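Local coordinates for protein PnpC (Pseudomonas putida, PDB 3N9T) that probably cleaves the aromatic ring of hydroxyquinol between neighbouring hydroxyl-bearing carbons, as an iron(III)-dependent intradiol dioxygenase, at residues I76-S79 and D80-V84; D41-E45 and V46-E50; E21-N25 and P26-Q30; K6-E9 and A10-D14. All coordinates share one frame; numbering follows the deposited sequence.

Contact 1 of 4, residues I76-S79 and D80-V84; sequences ILLS and DTLGV. With HGX (1-heptadecanoyl-2-tridecanoyl-3-glycerol-phosphonyl choline), chain B.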
loop_
_atom_site.group_PDB
_atom_site.type_symbol
_atom_site.label_atom_id
_atom_site.label_comp_id
_atom_site.label_asym_id
_atom_site.label_seq_id
_atom_site.Cartn_x
_atom_site.Cartn_y
_atom_site.Cartn_z
ATOM N N ILE A 76 -7.467 -7.291 -0.956
ATOM C CA ILE A 76 -8.534 -7.154 -1.947
ATOM C C ILE A 76 -9.690 -6.376 -1.321
ATOM O O ILE A 76 -10.232 -5.449 -1.921
ATOM C CB ILE A 76 -8.994 -8.514 -2.458
ATOM C CG1 ILE A 76 -7.838 -9.179 -3.232
ATOM C CG2 ILE A 76 -10.295 -8.376 -3.335
ATOM C CD1 ILE A 76 -8.223 -10.490 -3.997
ATOM N N LEU A 77 -10.057 -6.736 -0.098
ATOM C CA LEU A 77 -11.113 -5.996 0.582
ATOM C C LEU A 77 -10.764 -4.529 0.731
ATOM O O LEU A 77 -11.639 -3.685 0.607
ATOM C CB LEU A 77 -11.395 -6.640 1.965
ATOM C CG LEU A 77 -12.665 -6.168 2.626
ATOM C CD1 LEU A 77 -13.881 -6.450 1.720
ATOM C CD2 LEU A 77 -12.789 -7.098 3.870
ATOM N N LEU A 78 -9.492 -4.207 1.014
ATOM C CA LEU A 78 -9.060 -2.784 1.070
ATOM C C LEU A 78 -9.169 -2.111 -0.284
ATOM O O LEU A 78 -9.708 -0.975 -0.378
ATOM C CB LEU A 78 -7.593 -2.697 1.594
ATOM C CG LEU A 78 -6.968 -1.323 1.821
ATOM C CD1 LEU A 78 -7.812 -0.479 2.844
ATOM C CD2 LEU A 78 -5.500 -1.488 2.282
ATOM N N SER A 79 -8.677 -2.806 -1.326
ATOM C CA SER A 79 -8.856 -2.339 -2.747
ATOM C C SER A 79 -10.328 -2.087 -3.049
ATOM O O SER A 79 -10.692 -1.025 -3.613
ATOM C CB SER A 79 -8.334 -3.407 -3.765
ATOM O OG SER A 79 -8.563 -2.955 -5.106
ATOM N N ASP A 80 -11.195 -2.999 -2.576
ATOM C CA ASP A 80 -12.648 -2.860 -2.876
ATOM C C ASP A 80 -13.224 -1.637 -2.188
ATOM O O ASP A 80 -13.895 -0.857 -2.829
ATOM C CB ASP A 80 -13.445 -4.069 -2.393
ATOM C CG ASP A 80 -13.099 -5.385 -3.131
ATOM O OD1 ASP A 80 -12.565 -5.408 -4.249
ATOM O OD2 ASP A 80 -13.470 -6.428 -2.581
ATOM N N THR A 81 -12.963 -1.499 -0.868
ATOM C CA THR A 81 -13.523 -0.420 -0.048
ATOM C C THR A 81 -12.918 0.959 -0.331
ATOM O O THR A 81 -13.494 1.974 0.050
ATOM C CB THR A 81 -13.470 -0.723 1.483
ATOM O OG1 THR A 81 -12.119 -0.985 1.881
ATOM C CG2 THR A 81 -14.353 -1.965 1.805
ATOM N N LEU A 82 -11.806 0.999 -1.037
ATOM C CA LEU A 82 -11.238 2.287 -1.446
ATOM C C LEU A 82 -11.567 2.562 -2.898
ATOM O O LEU A 82 -11.115 3.580 -3.470
ATOM C CB LEU A 82 -9.715 2.309 -1.277
ATOM C CG LEU A 82 -9.178 2.178 0.143
ATOM C CD1 LEU A 82 -7.667 2.238 0.142
ATOM C CD2 LEU A 82 -9.754 3.377 0.938
ATOM N N GLY A 83 -12.363 1.677 -3.503
ATOM C CA GLY A 83 -12.900 1.903 -4.885
ATOM C C GLY A 83 -11.932 1.563 -6.022
ATOM O O GLY A 83 -12.227 1.779 -7.219
ATOM N N VAL A 84 -10.795 1.004 -5.647
ATOM C CA VAL A 84 -9.787 0.674 -6.628
ATOM C C VAL A 84 -10.243 -0.523 -7.494
ATOM O O VAL A 84 -10.062 -0.496 -8.693
ATOM C CB VAL A 84 -8.432 0.390 -5.966
ATOM C CG1 VAL A 84 -7.441 -0.093 -7.028
ATOM C CG2 VAL A 84 -7.882 1.693 -5.366
HETATM O O11 HGX B . -5.447 9.565 11.921
HETATM C C11 HGX B . -4.829 8.545 11.924
HETATM C C12 HGX B . -3.618 8.449 11.055
HETATM C C13 HGX B . -3.995 7.900 9.701
HETATM C C14 HGX B . -2.673 7.645 9.029
HETATM C C15 HGX B . -2.865 7.146 7.652
HETATM C C16 HGX B . -1.541 7.170 6.957
HETATM C C17 HGX B . -1.640 6.321 5.716
HETATM C C18 HGX B . -0.484 6.709 4.815
HETATM C C19 HGX B . 0.064 5.501 4.088
HETATM C C20 HGX B . 1.569 5.734 3.932
HETATM C C21 HGX B . 2.377 5.212 5.125
HETATM C C22 HGX B . 3.631 4.404 4.779
HETATM C C23 HGX B . 3.832 4.111 3.288
HETATM O O3 HGX B . -5.276 7.467 12.766
HETATM C C3 HGX B . -6.529 7.520 13.443
HETATM C C2 HGX B . -7.548 6.537 12.885
HETATM C C1 HGX B . -8.688 6.492 13.864
HETATM O O3P HGX B . -9.380 7.722 13.717
HETATM O O2 HGX B . -7.062 5.200 12.797
HETATM C C31 HGX B . -7.151 4.593 11.463
HETATM O O31 HGX B . -7.859 3.635 11.272
HETATM C C32 HGX B . -6.379 4.988 10.267
HETATM C C33 HGX B . -6.734 3.902 9.244
HETATM C C34 HGX B . -5.587 3.785 8.276
HETATM C C35 HGX B . -6.011 3.761 6.829
HETATM C C36 HGX B . -4.784 3.532 6.022
HETATM C C37 HGX B . -5.230 2.933 4.702
HETATM C C38 HGX B . -4.007 2.951 3.833
HETATM C C39 HGX B . -4.108 1.899 2.746
HETATM C C40 HGX B . -3.792 2.456 1.368
HETATM C C42 HGX B . -2.311 2.362 0.992
HETATM C C43 HGX B . -2.028 1.441 -0.210
HETATM C C44 HGX B . -3.189 1.300 -1.198
HETATM C C45 HGX B . -3.535 -0.176 -1.373
HETATM C C46 HGX B . -5.007 -0.443 -1.745
HETATM C C47 HGX B . -5.083 -1.286 -3.012
HETATM C C48 HGX B . -4.832 -2.709 -2.557
HETATM O O1 HGX B . -10.160 7.387 16.074
HETATM P P1 HGX B . -9.828 8.482 15.055
HETATM O O4 HGX B . -8.729 9.489 15.344
HETATM O O5 HGX B . -11.207 9.239 14.610
HETATM C C4 HGX B . -11.979 9.982 15.579
HETATM C C5 HGX B . -13.366 9.367 15.828
HETATM N N1 HGX B . -13.513 8.426 16.979
HETATM C C6 HGX B . -14.888 8.558 17.504
HETATM C C7 HGX B . -12.565 8.668 18.096
HETATM C C8 HGX B . -13.359 7.043 16.486
#
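Leu78 and Leu82, one helical turn apart, lie side by side and point the same way, meeting methyl to methyl with CD1 of Leu78 3.8 Å from CD1 of Leu82. The other branch of Leu78 serves the lipid: its CD2 stands 3.7 Å from C39 of the phospholipid's acyl chain, an approach set by a first torsion that holds CG opposite the backbone N (chi1 -176°). Ser79 adds its CB, 3.8 Å from the terminal carbon C48 of the same chain, while its OG rests against CB of Val84. Replacing Leu78 with an alanine would probably open a gap between Leu82 and the acyl chain, leaving both with less to pack on.

Behind this greasy face the helix 74-81 comes to its end. Leu77 O takes two donors from Thr81, N and OG1, each at 3.0 Å and from opposite faces of the carbonyl plane, the hydroxyl being held between its own N and carbonyl carbon (chi1 57°). Gly83 then turns the chain with positive phi in a Schellman motif, and Val84 N bonds to Ser79 O at 2.9 Å. Ser85 bonds both Ser79 OG and Asp80 OD1, and Trp53 of the second subunit donates to Ser79 OG.

The chemistry is therefore divided: the hydroxyls of Thr81 and Ser79 are engaged by hydrogen bonds, whereas the closest approaches to the lipid tail are made by carbon, consistent with hydrophobic binding.

Contact 2 of 4, residues D41-E45 and V46-E50; sequences DFVSE and VELTE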
loop_
_atom_site.group_PDB
_atom_site.type_symbol
_atom_site.label_atom_id
_atom_site.label_comp_id
_atom_site.label_asym_id
_atom_site.label_seq_id
_atom_site.Cartn_x
_atom_site.Cartn_y
_atom_site.Cartn_z
ATOM N N ASP A 41 3.597 12.782 -3.923
ATOM C CA ASP A 41 2.702 13.950 -3.968
ATOM C C ASP A 41 1.635 13.898 -2.857
ATOM O O ASP A 41 1.268 14.909 -2.271
ATOM C CB ASP A 41 2.028 14.077 -5.322
ATOM C CG ASP A 41 2.985 14.674 -6.406
ATOM O OD1 ASP A 41 4.082 15.179 -6.066
ATOM O OD2 ASP A 41 2.606 14.615 -7.585
ATOM N N PHE A 42 1.097 12.721 -2.617
ATOM C CA PHE A 42 0.216 12.542 -1.474
ATOM C C PHE A 42 0.861 12.925 -0.118
ATOM O O PHE A 42 0.287 13.714 0.706
ATOM C CB PHE A 42 -0.283 11.094 -1.463
ATOM C CG PHE A 42 -0.713 10.629 -0.112
ATOM C CD1 PHE A 42 -1.866 11.190 0.507
ATOM C CD2 PHE A 42 -0.006 9.629 0.542
ATOM C CE1 PHE A 42 -2.252 10.753 1.755
ATOM C CE2 PHE A 42 -0.372 9.234 1.807
ATOM C CZ PHE A 42 -1.522 9.771 2.395
ATOM N N VAL A 43 2.012 12.339 0.150
ATOM C CA VAL A 43 2.707 12.608 1.424
ATOM C C VAL A 43 2.998 14.143 1.557
ATOM O O VAL A 43 2.817 14.733 2.606
ATOM C CB VAL A 43 3.992 11.796 1.492
ATOM C CG1 VAL A 43 4.883 12.238 2.654
ATOM C CG2 VAL A 43 3.669 10.303 1.666
ATOM N N SER A 44 3.447 14.747 0.484
ATOM C CA SER A 44 3.740 16.193 0.453
ATOM C C SER A 44 2.490 17.050 0.632
ATOM O O SER A 44 2.544 18.053 1.346
ATOM C CB SER A 44 4.352 16.541 -0.893
ATOM O OG SER A 44 5.677 16.116 -0.820
ATOM N N GLU A 45 1.405 16.694 -0.093
ATOM C CA GLU A 45 0.127 17.413 -0.018
ATOM C C GLU A 45 -0.383 17.527 1.409
ATOM O O GLU A 45 -0.765 18.611 1.881
ATOM C CB GLU A 45 -0.976 16.703 -0.850
ATOM C CG GLU A 45 -2.297 17.475 -0.790
ATOM C CD GLU A 45 -3.281 17.078 -1.867
ATOM O OE1 GLU A 45 -3.950 16.053 -1.751
ATOM O OE2 GLU A 45 -3.382 17.818 -2.852
ATOM N N VAL A 46 -0.444 16.399 2.092
ATOM C CA VAL A 46 -1.017 16.381 3.420
ATOM C C VAL A 46 0.018 16.688 4.546
ATOM O O VAL A 46 -0.378 16.849 5.714
ATOM C CB VAL A 46 -1.786 15.006 3.769
ATOM C CG1 VAL A 46 -2.909 14.731 2.768
ATOM C CG2 VAL A 46 -0.791 13.811 3.879
ATOM N N GLU A 47 1.313 16.664 4.189
ATOM C CA GLU A 47 2.435 16.863 5.144
ATOM C C GLU A 47 2.345 15.833 6.224
ATOM O O GLU A 47 2.207 16.135 7.409
ATOM C CB GLU A 47 2.440 18.316 5.647
ATOM C CG GLU A 47 2.679 19.218 4.436
ATOM C CD GLU A 47 2.996 20.666 4.770
ATOM O OE1 GLU A 47 2.577 21.141 5.810
ATOM O OE2 GLU A 47 3.667 21.317 3.972
ATOM N N LEU A 48 2.326 14.567 5.791
ATOM C CA LEU A 48 2.196 13.438 6.692
ATOM C C LEU A 48 3.202 13.509 7.863
ATOM O O LEU A 48 4.411 13.763 7.639
ATOM C CB LEU A 48 2.465 12.118 5.878
ATOM C CG LEU A 48 1.840 10.834 6.427
ATOM C CD1 LEU A 48 0.331 10.928 6.199
ATOM C CD2 LEU A 48 2.382 9.629 5.645
ATOM N N THR A 49 2.725 13.304 9.105
ATOM C CA THR A 49 3.623 13.296 10.232
ATOM C C THR A 49 4.302 11.940 10.366
ATOM O O THR A 49 3.876 10.936 9.779
ATOM C CB THR A 49 2.865 13.632 11.574
ATOM O OG1 THR A 49 2.031 12.545 11.943
ATOM C CG2 THR A 49 2.097 14.958 11.469
ATOM N N GLU A 50 5.350 11.880 11.175
ATOM C CA GLU A 50 6.017 10.606 11.411
ATOM C C GLU A 50 5.063 9.635 12.111
ATOM O O GLU A 50 5.056 8.449 11.825
ATOM C CB GLU A 50 7.257 10.870 12.313
ATOM C CG GLU A 50 8.350 11.610 11.517
ATOM C CD GLU A 50 9.414 12.341 12.358
ATOM O OE1 GLU A 50 9.105 13.398 12.990
ATOM O OE2 GLU A 50 10.588 11.875 12.287
HETATM O O HOH W 1 4.450 20.011 1.395
#
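Val46 packs back onto Phe42 one turn earlier in the helix 26-46, and its side chain can be followed atom by atom. CB lies 3.9 Å from Phe42 O. From there CG1 runs past the same carbonyl; with CG1 anti to the carbonyl carbon (chi1 -58°), CG2 falls between the backbone N and the carbonyl carbon, comes within 3.4 Å of Phe42 O and ends 4.0 Å from CE1 of the Phe42 ring. Leu48 approaches that ring too, through CD1, and its CB meets CG1 of Val43 at 4.0 Å. An alanine at Val46 is likely to leave the CE1 corner of the ring without its methyl neighbours and to let the phenylalanine shift. Phe42 also touches a bound phospholipid, and Ser34 of the second subunit packs on both Phe42 and Val46.

The backbone underneath is tied down as the helix ends. Val46 N reaches Phe42 O in a nearly straight bond (169° at the hydrogen), Leu48 N bonds to Val43 O in the carbonyl plane at 3.2 Å, and Glu47 N makes a weak bond to Ser44 O. A water donates to Ser44 O, at 2.7 Å, and to Glu47 OE2, bridging the last turn to a carboxylate that also forms a salt bridge with Arg94 of the second subunit.

With Glu47 at positive phi as the C-prime residue, the paired bonds from Leu48 and Glu47 define a Schellman motif, here closing the helix 26-46 before Thr49 caps the helix 50-65.

Contact 3 of 4, residues E21-N25 and P26-Q30; sequences ETSPN and PRFKQ. With HGX (1-heptadecanoyl-2-tridecanoyl-3-glycerol-phosphonyl choline), chain C.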
loop_
_atom_site.group_PDB
_atom_site.type_symbol
_atom_site.label_atom_id
_atom_site.label_comp_id
_atom_site.label_asym_id
_atom_site.label_seq_id
_atom_site.Cartn_x
_atom_site.Cartn_y
_atom_site.Cartn_z
ATOM N N GLU A 21 14.544 4.356 -13.730
ATOM C CA GLU A 21 14.972 4.585 -15.135
ATOM C C GLU A 21 15.607 3.418 -15.846
ATOM O O GLU A 21 15.475 3.268 -17.043
ATOM C CB GLU A 21 15.994 5.712 -15.224
ATOM C CG GLU A 21 15.366 7.023 -15.308
ATOM C CD GLU A 21 14.339 7.099 -16.429
ATOM O OE1 GLU A 21 14.568 6.492 -17.520
ATOM O OE2 GLU A 21 13.314 7.790 -16.213
ATOM N N THR A 22 16.320 2.646 -15.068
ATOM C CA THR A 22 17.040 1.484 -15.453
ATOM C C THR A 22 16.195 0.188 -15.655
ATOM O O THR A 22 16.791 -0.821 -16.080
ATOM C CB THR A 22 17.965 1.124 -14.219
ATOM O OG1 THR A 22 17.165 1.294 -12.992
ATOM C CG2 THR A 22 19.171 2.028 -14.147
ATOM N N SER A 23 14.891 0.151 -15.292
ATOM C CA SER A 23 14.102 -1.111 -15.383
ATOM C C SER A 23 14.111 -1.581 -16.843
ATOM O O SER A 23 13.863 -0.785 -17.735
ATOM C CB SER A 23 12.614 -0.990 -14.870
ATOM O OG SER A 23 12.506 0.010 -13.826
ATOM N N PRO A 24 14.490 -2.830 -17.069
ATOM C CA PRO A 24 14.505 -3.459 -18.410
ATOM C C PRO A 24 13.077 -3.411 -19.031
ATOM O O PRO A 24 12.921 -3.082 -20.212
ATOM C CB PRO A 24 14.894 -4.928 -18.081
ATOM C CG PRO A 24 15.509 -4.906 -16.783
ATOM C CD PRO A 24 15.089 -3.716 -16.045
ATOM N N ASN A 25 12.041 -3.655 -18.214
ATOM C CA ASN A 25 10.631 -3.656 -18.707
ATOM C C ASN A 25 10.024 -2.258 -18.602
ATOM O O ASN A 25 9.782 -1.772 -17.478
ATOM C CB ASN A 25 9.804 -4.634 -17.851
ATOM C CG ASN A 25 8.296 -4.702 -18.262
ATOM O OD1 ASN A 25 7.780 -3.846 -18.947
ATOM N ND2 ASN A 25 7.642 -5.773 -17.864
ATOM N N PRO A 26 9.754 -1.607 -19.743
ATOM C CA PRO A 26 9.322 -0.202 -19.706
ATOM C C PRO A 26 7.930 -0.014 -19.143
ATOM O O PRO A 26 7.633 1.062 -18.692
ATOM C CB PRO A 26 9.355 0.261 -21.171
ATOM C CG PRO A 26 9.593 -0.931 -21.992
ATOM C CD PRO A 26 9.844 -2.146 -21.120
ATOM N N ARG A 27 7.092 -1.040 -19.180
ATOM C CA ARG A 27 5.796 -0.979 -18.511
ATOM C C ARG A 27 5.957 -0.913 -16.972
ATOM O O ARG A 27 5.323 -0.142 -16.311
ATOM C CB ARG A 27 4.961 -2.222 -18.829
ATOM C CG ARG A 27 3.604 -2.245 -18.034
ATOM C CD ARG A 27 2.769 -0.956 -18.390
ATOM N NE ARG A 27 1.400 -1.093 -17.812
ATOM C CZ ARG A 27 0.467 -0.172 -17.847
ATOM N NH1 ARG A 27 0.719 1.029 -18.364
ATOM N NH2 ARG A 27 -0.726 -0.443 -17.289
ATOM N N PHE A 28 6.828 -1.755 -16.441
ATOM C CA PHE A 28 7.140 -1.735 -15.024
ATOM C C PHE A 28 7.744 -0.389 -14.630
ATOM O O PHE A 28 7.373 0.212 -13.609
ATOM C CB PHE A 28 8.134 -2.858 -14.697
ATOM C CG PHE A 28 8.521 -2.890 -13.243
ATOM C CD1 PHE A 28 7.633 -3.430 -12.293
ATOM C CD2 PHE A 28 9.706 -2.357 -12.829
ATOM C CE1 PHE A 28 7.949 -3.477 -10.936
ATOM C CE2 PHE A 28 10.057 -2.367 -11.436
ATOM C CZ PHE A 28 9.198 -2.945 -10.517
ATOM N N LYS A 29 8.704 0.086 -15.424
ATOM C CA LYS A 29 9.177 1.468 -15.259
ATOM C C LYS A 29 8.042 2.492 -15.190
ATOM O O LYS A 29 7.975 3.325 -14.262
ATOM C CB LYS A 29 10.128 1.879 -16.401
ATOM C CG LYS A 29 10.610 3.339 -16.253
ATOM C CD LYS A 29 11.589 3.722 -17.375
ATOM C CE LYS A 29 11.434 5.191 -17.610
ATOM N NZ LYS A 29 11.555 5.615 -19.055
ATOM N N GLN A 30 7.213 2.524 -16.240
ATOM C CA GLN A 30 6.025 3.389 -16.272
ATOM C C GLN A 30 5.196 3.301 -14.976
ATOM O O GLN A 30 4.839 4.318 -14.369
ATOM C CB GLN A 30 5.076 2.978 -17.415
ATOM C CG GLN A 30 3.842 3.986 -17.502
ATOM C CD GLN A 30 2.902 3.602 -18.625
ATOM O OE1 GLN A 30 3.034 2.539 -19.203
ATOM N NE2 GLN A 30 1.937 4.451 -18.905
HETATM O O11 HGX C . 5.006 -5.594 -14.385
HETATM C C11 HGX C . 4.562 -6.134 -13.420
HETATM C C12 HGX C . 3.302 -5.597 -12.825
HETATM C C13 HGX C . 3.626 -4.572 -11.766
HETATM C C14 HGX C . 2.301 -4.295 -11.107
HETATM C C15 HGX C . 2.434 -3.256 -10.065
HETATM C C16 HGX C . 1.061 -2.840 -9.644
HETATM C C17 HGX C . 1.170 -2.088 -8.342
HETATM C C18 HGX C . -0.116 -1.304 -8.168
HETATM C C19 HGX C . -0.534 -1.267 -6.714
HETATM C C20 HGX C . -2.065 -1.267 -6.703
HETATM C C21 HGX C . -2.658 -2.679 -6.696
HETATM C C22 HGX C . -3.795 -2.920 -5.699
HETATM C C23 HGX C . -4.093 -1.754 -4.750
HETATM O O3 HGX C . 5.255 -7.277 -12.884
HETATM C C3 HGX C . 6.544 -7.656 -13.359
HETATM C C2 HGX C . 7.647 -7.423 -12.335
HETATM C C1 HGX C . 8.869 -8.130 -12.848
HETATM O O3P HGX C . 9.340 -7.360 -13.942
HETATM O O2 HGX C . 7.372 -7.999 -11.061
HETATM C C31 HGX C . 7.425 -7.062 -9.932
HETATM O O31 HGX C . 8.254 -7.193 -9.065
HETATM C C32 HGX C . 6.486 -5.952 -9.669
HETATM C C33 HGX C . 6.906 -5.456 -8.280
HETATM C C34 HGX C . 5.703 -4.829 -7.628
HETATM C C35 HGX C . 5.981 -3.487 -6.999
HETATM C C36 HGX C . 4.732 -3.064 -6.313
HETATM C C37 HGX C . 5.136 -2.080 -5.231
HETATM C C38 HGX C . 3.845 -1.494 -4.736
HETATM C C39 HGX C . 4.005 -0.967 -3.325
HETATM C C40 HGX C . 3.470 0.447 -3.169
HETATM C C42 HGX C . 1.993 0.505 -2.770
HETATM C C43 HGX C . 1.742 1.130 -1.385
HETATM C C44 HGX C . 2.808 2.132 -0.930
HETATM C C45 HGX C . 3.366 1.704 0.425
HETATM C C46 HGX C . 4.818 2.153 0.683
HETATM C C47 HGX C . 4.901 2.927 1.994
HETATM C C48 HGX C . 4.925 1.869 3.078
HETATM O O1 HGX C . 10.392 -9.473 -14.780
HETATM P P1 HGX C . 9.791 -8.148 -15.262
HETATM O O4 HGX C . 8.580 -8.145 -16.177
HETATM O O5 HGX C . 10.982 -7.208 -15.870
HETATM C C4 HGX C . 11.718 -7.625 -17.041
HETATM C C5 HGX C . 13.202 -7.891 -16.743
HETATM N N1 HGX C . 13.610 -9.296 -16.439
HETATM C C6 HGX C . 14.991 -9.487 -16.928
HETATM C C7 HGX C . 12.750 -10.334 -17.062
HETATM C C8 HGX C . 13.629 -9.480 -14.975
#
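Asn25 turns the two ends of its amide to different tasks at the start of the helix 26-46. With CG trans to N (chi1 179°) and the amide turned only slightly beyond it, OD1 comes over the first turn: it accepts from Arg27 N at 2.9 Å, with the donor tilted 29° from the amide carbonyl plane, and more weakly from Phe28 N. The other end, ND2, faces the lipid and donates to the phosphate oxygen O4 at 3.1 Å in a bond of 165°.

Phe28 stands between loop and lipid. Ser23 meets the ring at its edge, CB lying in the ring plane 3.8 Å from CD2, while on the CE1 side the ring has the lipid's acyl carbon C32 lying obliquely against it. Pro24 CB touches C5 of the choline arm, and Ala208 of the second subunit packs on Ser23, Pro24 and Phe28.

Farther round the helix, Lys29 and Glu21 run across each other at a slant, and a long salt bridge joins NZ to OE1 at 3.5 Å; the other carboxylate oxygen of Glu21 is bonded by Gln33. Arg27 reaches away to a salt bridge with Glu52 of the second subunit.

This is an asparagine N-cap, OD1 taking N-H groups of the first turn, with regular helix bonding starting at Lys29 N to Asn25 O; the same amide binds the phospholipid phosphate through ND2.

Contact 4 of 4, residues K6-E9 and A10-D14; sequences KAVE and ALISD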
loop_
_atom_site.group_PDB
_atom_site.type_symbol
_atom_site.label_atom_id
_atom_site.label_comp_id
_atom_site.label_asym_id
_atom_site.label_seq_id
_atom_site.Cartn_x
_atom_site.Cartn_y
_atom_site.Cartn_z
ATOM N N LYS A 6 12.114 23.723 -0.193
ATOM C CA LYS A 6 11.236 22.793 -0.884
ATOM C C LYS A 6 12.143 22.032 -1.908
ATOM O O LYS A 6 11.758 21.010 -2.457
ATOM C CB LYS A 6 10.104 23.600 -1.560
ATOM C CG LYS A 6 9.714 24.915 -0.806
ATOM C CD LYS A 6 10.853 26.017 -0.866
ATOM C CE LYS A 6 10.975 26.930 0.393
ATOM N NZ LYS A 6 12.407 27.333 0.746
ATOM N N ALA A 7 13.371 22.527 -2.107
ATOM C CA ALA A 7 14.355 21.881 -2.974
ATOM C C ALA A 7 14.797 20.533 -2.415
ATOM O O ALA A 7 15.057 19.587 -3.187
ATOM C CB ALA A 7 15.573 22.758 -3.144
ATOM N N VAL A 8 14.930 20.469 -1.081
ATOM C CA VAL A 8 15.441 19.285 -0.467
ATOM C C VAL A 8 14.396 18.202 -0.738
ATOM O O VAL A 8 14.743 17.108 -1.212
ATOM C CB VAL A 8 15.702 19.505 1.056
ATOM C CG1 VAL A 8 16.036 18.146 1.778
ATOM C CG2 VAL A 8 16.847 20.559 1.283
ATOM N N GLU A 9 13.127 18.500 -0.440
ATOM C CA GLU A 9 12.041 17.492 -0.564
ATOM C C GLU A 9 11.838 17.086 -2.009
ATOM O O GLU A 9 11.702 15.891 -2.319
ATOM C CB GLU A 9 10.764 18.016 0.086
ATOM C CG GLU A 9 10.951 18.169 1.602
ATOM C CD GLU A 9 9.963 19.092 2.268
ATOM O OE1 GLU A 9 8.870 19.387 1.669
ATOM O OE2 GLU A 9 10.217 19.486 3.442
ATOM N N ALA A 10 11.912 18.060 -2.920
ATOM C CA ALA A 10 11.783 17.763 -4.332
ATOM C C ALA A 10 12.930 16.881 -4.783
ATOM O O ALA A 10 12.760 16.079 -5.685
ATOM C CB ALA A 10 11.730 19.050 -5.208
ATOM N N LEU A 11 14.109 17.027 -4.178
ATOM C CA LEU A 11 15.263 16.275 -4.681
ATOM C C LEU A 11 15.117 14.818 -4.264
ATOM O O LEU A 11 15.468 13.902 -4.973
ATOM C CB LEU A 11 16.577 16.865 -4.132
ATOM C CG LEU A 11 17.880 16.109 -4.526
ATOM C CD1 LEU A 11 18.096 16.073 -6.074
ATOM C CD2 LEU A 11 19.157 16.680 -3.855
ATOM N N ILE A 12 14.547 14.598 -3.098
ATOM C CA ILE A 12 14.354 13.214 -2.625
ATOM C C ILE A 12 13.339 12.503 -3.577
ATOM O O ILE A 12 13.512 11.353 -4.002
ATOM C CB ILE A 12 13.794 13.240 -1.155
ATOM C CG1 ILE A 12 14.845 13.806 -0.168
ATOM C CG2 ILE A 12 13.249 11.768 -0.730
ATOM C CD1 ILE A 12 14.204 14.215 1.282
ATOM N N SER A 13 12.240 13.182 -3.893
ATOM C CA SER A 13 11.244 12.562 -4.808
ATOM C C SER A 13 11.760 12.320 -6.216
ATOM O O SER A 13 11.462 11.274 -6.827
ATOM C CB SER A 13 9.954 13.403 -4.839
ATOM O OG SER A 13 9.544 13.543 -3.486
ATOM N N ASP A 14 12.541 13.264 -6.755
ATOM C CA ASP A 14 13.179 13.038 -8.061
ATOM C C ASP A 14 14.068 11.815 -8.063
ATOM O O ASP A 14 14.005 10.991 -8.992
ATOM C CB ASP A 14 14.024 14.260 -8.471
ATOM C CG ASP A 14 13.144 15.439 -8.936
ATOM O OD1 ASP A 14 11.942 15.227 -9.225
ATOM O OD2 ASP A 14 13.662 16.571 -9.070
#
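Lys6 O accepts from Ala10 N at 3.0 Å, beginning a run of i to i+4 bonds that carries the chain without a break from 6-9 into 10-14. Leu11 N follows to Ala7 O, with a weaker bond to Val8 O as well, so its hydrogen is shared between two carbonyls. Ile12 N reaches Val8 O at 3.1 Å, and Ser13 N meets Glu9 O in the straightest bond of the series, 168° at the hydrogen. In each of these four i+4 pairs the donor is tilted from the acceptor's carbonyl plane, by as much as 34° at Ala7 O.

The side chains touch one another little. Val8 CG1 and Ile12 CD1 make a loose apolar contact at 4.4 Å. Ile12 instead lays its CG1 close to the backbone, 3.5 Å from Val8 O, because the first torsion keeps that branch beside its own N (chi1 -67°). Ala10 CB similarly sits 3.4 Å from Lys6 O, and Leu11 CB lies 3.3 Å from Ala7 O before the rest of the side chain leads away.

Larger partners come from elsewhere. Glu9 OE2 forms a salt bridge with Arg94 of the second subunit, where Ala90 also packs on it; Gly83 and Leu87 of that subunit meet Ile12 and Ser13. Within the chain, Ser13 OG bonds to His40 ND1, and Asp14 is paired with Arg37.

Cohesion along this turn thus rests chiefly on backbone hydrogen bonding, leaving the buried Glu9 carboxylate to be balanced, probably as an anion, by an arginine across the dimer interface.

In the fold
Only contact 1 is a buried contact, its centre about 11 Å from the centre of the chain; contacts 2, 3 and 4 are partly buried, with centres about 32 to 40 Å from it, on the helical arm. Contacts 2 and 3 hold the two ends of one helix, 26-46, whereas contact 4 belongs to the preceding helix 7-18, its nearest atoms about 5 Å from those of contact 2. The chemistry follows place: contact 1 offers carbon to a lipid tail, contact 3 a polar hand to a lipid head group, and contacts 2 and 4 both send a glutamate to Arg94 of the second subunit. All four touch that subunit, and contacts 1 to 3 also meet phospholipid.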